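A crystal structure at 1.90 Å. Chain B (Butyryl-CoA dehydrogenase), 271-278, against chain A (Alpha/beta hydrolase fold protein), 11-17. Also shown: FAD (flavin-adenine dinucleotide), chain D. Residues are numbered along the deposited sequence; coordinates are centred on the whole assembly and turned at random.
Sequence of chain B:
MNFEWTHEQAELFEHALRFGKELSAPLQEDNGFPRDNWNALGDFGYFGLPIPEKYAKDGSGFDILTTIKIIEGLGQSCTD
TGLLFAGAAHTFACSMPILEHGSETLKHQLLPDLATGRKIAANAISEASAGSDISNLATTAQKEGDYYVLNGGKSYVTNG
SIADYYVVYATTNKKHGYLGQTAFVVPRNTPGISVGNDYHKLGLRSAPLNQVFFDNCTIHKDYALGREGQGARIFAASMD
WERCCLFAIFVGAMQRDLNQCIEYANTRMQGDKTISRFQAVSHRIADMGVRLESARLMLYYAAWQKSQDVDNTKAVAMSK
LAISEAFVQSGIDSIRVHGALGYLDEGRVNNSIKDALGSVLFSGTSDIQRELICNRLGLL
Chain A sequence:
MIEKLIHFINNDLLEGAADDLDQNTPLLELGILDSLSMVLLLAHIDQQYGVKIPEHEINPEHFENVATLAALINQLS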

# COMPACT_ATOMS: atom_id res chain seq x y z
N GLY B 271 -4.06 -11.44 27.06
CA GLY B 271 -3.97 -10.61 28.28
C GLY B 271 -5.29 -9.98 28.76
O GLY B 271 -5.38 -8.76 28.95
N ASP B 272 -6.32 -10.80 28.91
CA ASP B 272 -7.57 -10.35 29.54
C ASP B 272 -8.40 -9.32 28.75
O ASP B 272 -9.32 -8.72 29.32
CB ASP B 272 -7.32 -9.85 31.00
CG ASP B 272 -6.43 -10.81 31.82
OD1 ASP B 272 -6.55 -12.05 31.67
OD2 ASP B 272 -5.61 -10.32 32.64
N LYS B 273 -8.11 -9.12 27.46
CA LYS B 273 -9.05 -8.43 26.57
C LYS B 273 -9.25 -9.20 25.26
O LYS B 273 -8.35 -9.91 24.85
CB LYS B 273 -8.60 -7.00 26.30
CG LYS B 273 -7.20 -6.86 25.72
CD LYS B 273 -6.53 -5.59 26.22
CE LYS B 273 -6.65 -4.47 25.21
NZ LYS B 273 -6.17 -3.20 25.83
N THR B 274 -10.39 -9.04 24.59
CA THR B 274 -10.54 -9.60 23.25
C THR B 274 -9.54 -8.89 22.30
O THR B 274 -9.21 -7.72 22.48
CB THR B 274 -11.96 -9.44 22.75
OG1 THR B 274 -12.32 -8.03 22.77
CG2 THR B 274 -12.89 -10.23 23.69
N ILE B 275 -9.05 -9.61 21.29
CA ILE B 275 -8.04 -9.01 20.40
C ILE B 275 -8.66 -7.87 19.58
O ILE B 275 -7.92 -7.01 19.05
CB ILE B 275 -7.37 -10.07 19.49
CG1 ILE B 275 -8.43 -10.81 18.62
CG2 ILE B 275 -6.53 -11.01 20.37
CD1 ILE B 275 -7.80 -11.71 17.52
N SER B 276 -9.97 -7.86 19.50
CA SER B 276 -10.76 -6.73 18.91
C SER B 276 -10.44 -5.39 19.56
O SER B 276 -10.70 -4.34 18.99
CB SER B 276 -12.27 -6.97 18.97
OG SER B 276 -12.68 -6.86 20.35
N ARG B 277 -9.86 -5.43 20.76
CA ARG B 277 -9.55 -4.19 21.44
C ARG B 277 -8.21 -3.60 20.97
O ARG B 277 -7.88 -2.48 21.32
CB ARG B 277 -9.51 -4.44 22.96
CG ARG B 277 -10.89 -4.58 23.59
CD ARG B 277 -11.56 -3.20 23.57
NE ARG B 277 -12.87 -3.15 24.21
CZ ARG B 277 -13.10 -3.11 25.54
NH1 ARG B 277 -12.11 -3.13 26.43
NH2 ARG B 277 -14.37 -3.05 25.96
N PHE B 278 -7.43 -4.35 20.18
CA PHE B 278 -6.21 -3.76 19.63
C PHE B 278 -6.55 -3.19 18.27
O PHE B 278 -7.03 -3.94 17.40
CB PHE B 278 -5.13 -4.85 19.48
CG PHE B 278 -4.79 -5.51 20.79
CD1 PHE B 278 -4.20 -4.78 21.82
CD2 PHE B 278 -5.06 -6.89 20.98
CE1 PHE B 278 -3.91 -5.40 23.06
CE2 PHE B 278 -4.77 -7.52 22.21
CZ PHE B 278 -4.20 -6.76 23.24
PA FAD D . -2.85 -14.29 18.92
O1A FAD D . -1.77 -13.86 19.89
O2A FAD D . -4.19 -14.88 19.31
O5B FAD D . -3.07 -13.06 17.87
C5B FAD D . -4.16 -13.03 16.93
C4B FAD D . -4.12 -11.62 16.30
O4B FAD D . -4.25 -10.62 17.34
C3B FAD D . -2.79 -11.38 15.60
O3B FAD D . -3.12 -10.53 14.49
C2B FAD D . -2.01 -10.53 16.63
O2B FAD D . -0.95 -9.73 16.05
C1B FAD D . -3.15 -9.71 17.30
N9A FAD D . -2.69 -9.25 18.62
C8A FAD D . -2.50 -9.99 19.74
N7A FAD D . -1.96 -9.21 20.74
C5A FAD D . -1.79 -7.96 20.24
C6A FAD D . -1.29 -6.64 20.73
N6A FAD D . -0.79 -6.48 22.00
N1A FAD D . -1.30 -5.60 19.84
C2A FAD D . -1.76 -5.71 18.55
N3A FAD D . -2.24 -6.88 18.07
C4A FAD D . -2.28 -8.00 18.84
N1 FAD D . 5.43 -20.99 19.47
C2 FAD D . 6.36 -21.62 20.28
O2 FAD D . 6.22 -21.44 21.52
N3 FAD D . 7.38 -22.39 19.81
C4 FAD D . 7.51 -22.65 18.49
O4 FAD D . 8.43 -23.36 18.08
C4X FAD D . 6.52 -22.02 17.54
N5 FAD D . 6.55 -22.24 16.20
C5X FAD D . 5.62 -21.73 15.35
C6 FAD D . 5.73 -22.03 13.97
C7 FAD D . 4.76 -21.52 13.07
C7M FAD D . 4.87 -21.88 11.61
C8 FAD D . 3.66 -20.68 13.57
C8M FAD D . 2.64 -20.13 12.62
C9 FAD D . 3.56 -20.35 14.93
C9A FAD D . 4.52 -20.85 15.84
N10 FAD D . 4.46 -20.58 17.24
C10 FAD D . 5.45 -21.16 18.10
C1' FAD D . 3.39 -19.77 17.81
C2' FAD D . 3.65 -18.28 17.46
O2' FAD D . 4.76 -17.70 18.17
C3' FAD D . 2.35 -17.52 17.64
O3' FAD D . 1.44 -18.02 16.64
C4' FAD D . 2.40 -15.98 17.68
O4' FAD D . 3.10 -15.54 18.89
C5' FAD D . 0.99 -15.38 17.68
O5' FAD D . 0.23 -16.02 18.72
P FAD D . -1.19 -16.58 18.38
O1P FAD D . -1.83 -17.16 19.65
O2P FAD D . -1.19 -17.53 17.20
O3P FAD D . -2.12 -15.34 17.94
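Chain A 11-17: NDLLEGA

The contact centres on one carboxylate, that of E15(A), a residue that has itself left the helix with positive phi (phi 50°, psi -112°). It has the largest area covered by the other stretch. Its CA-to-CB bond points toward chain B, and its two oxygens meet T274(B) at two points. T274(B) OG1 donates to E15(A) OE1 at 2.6 Å. T274(B) N donates to E15(A) OE2 at 2.8 Å, with a nearly straight angle of 162°. The backbone and side chain of one threonine thus hold both carboxylate oxygens. T274(B) is in the p rotamer. K273(B) CA lies 3.3 Å from E15(A) OE2, while the end of the lysine side chain leads away.

Chain A comes in at the end of a helix that begins earlier and continues as loop. Its contacts run opposite to chain B: L13(A) at R277(B), E15(A) at T274(B), G16(A) at D272(B). Chain B presents a short strand at 273-274 followed by a 3-10 segment at 275-277. The 3-10 turn is marked by R277(B) N donating to T274(B) O at 2.9 Å. The R277(B) CA-to-CB bond points toward chain A; that of T274(B) points sideways.

R277(B) NH2 reaches the helix end and donates a weak hydrogen bond to L13(A) O at 2.8 Å, with an angle of 124°. A water bridges R277(B) NH2, at 3.0 Å from the water oxygen, to D12(A) O, at 2.8 Å from it. E15(A) CG lies over one face of the guanidinium, 3.5 Å from R277(B) NH2. R277(B) NE is 4.0 Å from E15(A) OE1. The charges are near, but no N-H points at that oxygen.

The closest CA approach between the stretches is D272(B) CA to G16(A) CA, 5.6 Å. There D272(B) O lies 3.7 Å from G16(A) N. G16(A) and A17(A) are poorly ordered.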

# COMPACT_ATOMS: atom_id res chain seq x y z
N ASN A 11 -19.03 -8.02 30.41
CA ASN A 11 -18.29 -8.87 29.47
C ASN A 11 -18.00 -8.17 28.16
O ASN A 11 -16.84 -7.99 27.83
CB ASN A 11 -18.97 -10.22 29.29
CG ASN A 11 -18.79 -11.12 30.51
OD1 ASN A 11 -17.77 -11.08 31.20
ND2 ASN A 11 -19.80 -11.92 30.78
N ASP A 12 -19.07 -7.75 27.47
CA ASP A 12 -19.00 -7.02 26.21
C ASP A 12 -18.49 -5.59 26.34
O ASP A 12 -17.62 -5.20 25.55
CB ASP A 12 -20.35 -7.06 25.49
CG ASP A 12 -20.67 -8.46 24.91
OD1 ASP A 12 -20.27 -9.46 25.54
OD2 ASP A 12 -21.34 -8.53 23.85
N LEU A 13 -18.99 -4.79 27.30
CA LEU A 13 -18.56 -3.41 27.37
C LEU A 13 -17.29 -3.20 28.17
O LEU A 13 -16.43 -2.46 27.75
CB LEU A 13 -19.69 -2.44 27.77
CG LEU A 13 -21.04 -2.55 27.05
CD1 LEU A 13 -21.97 -1.39 27.42
CD2 LEU A 13 -20.98 -2.65 25.52
N LEU A 14 -17.14 -3.86 29.30
CA LEU A 14 -15.97 -3.56 30.13
C LEU A 14 -14.89 -4.62 30.05
O LEU A 14 -13.74 -4.39 30.49
CB LEU A 14 -16.39 -3.32 31.59
CG LEU A 14 -17.26 -2.08 31.81
CD1 LEU A 14 -17.95 -2.13 33.17
CD2 LEU A 14 -16.48 -0.79 31.58
N GLU A 15 -15.27 -5.80 29.52
CA GLU A 15 -14.37 -6.94 29.40
C GLU A 15 -13.64 -7.25 30.72
O GLU A 15 -14.26 -7.66 31.72
CB GLU A 15 -13.38 -6.69 28.25
CG GLU A 15 -14.06 -6.40 26.90
CD GLU A 15 -13.26 -6.95 25.72
OE1 GLU A 15 -13.86 -7.04 24.62
OE2 GLU A 15 -12.07 -7.29 25.90
N GLY A 16 -12.33 -7.01 30.71
CA GLY A 16 -11.49 -7.08 31.91
C GLY A 16 -12.00 -6.25 33.08
O GLY A 16 -12.36 -5.07 32.93
N ALA A 17 -12.03 -6.88 34.26
CA ALA A 17 -12.32 -6.22 35.54
C ALA A 17 -13.63 -5.41 35.53
O ALA A 17 -14.58 -5.74 34.78
CB ALA A 17 -11.12 -5.39 36.04
O HOH W 1 -16.72 -2.98 24.17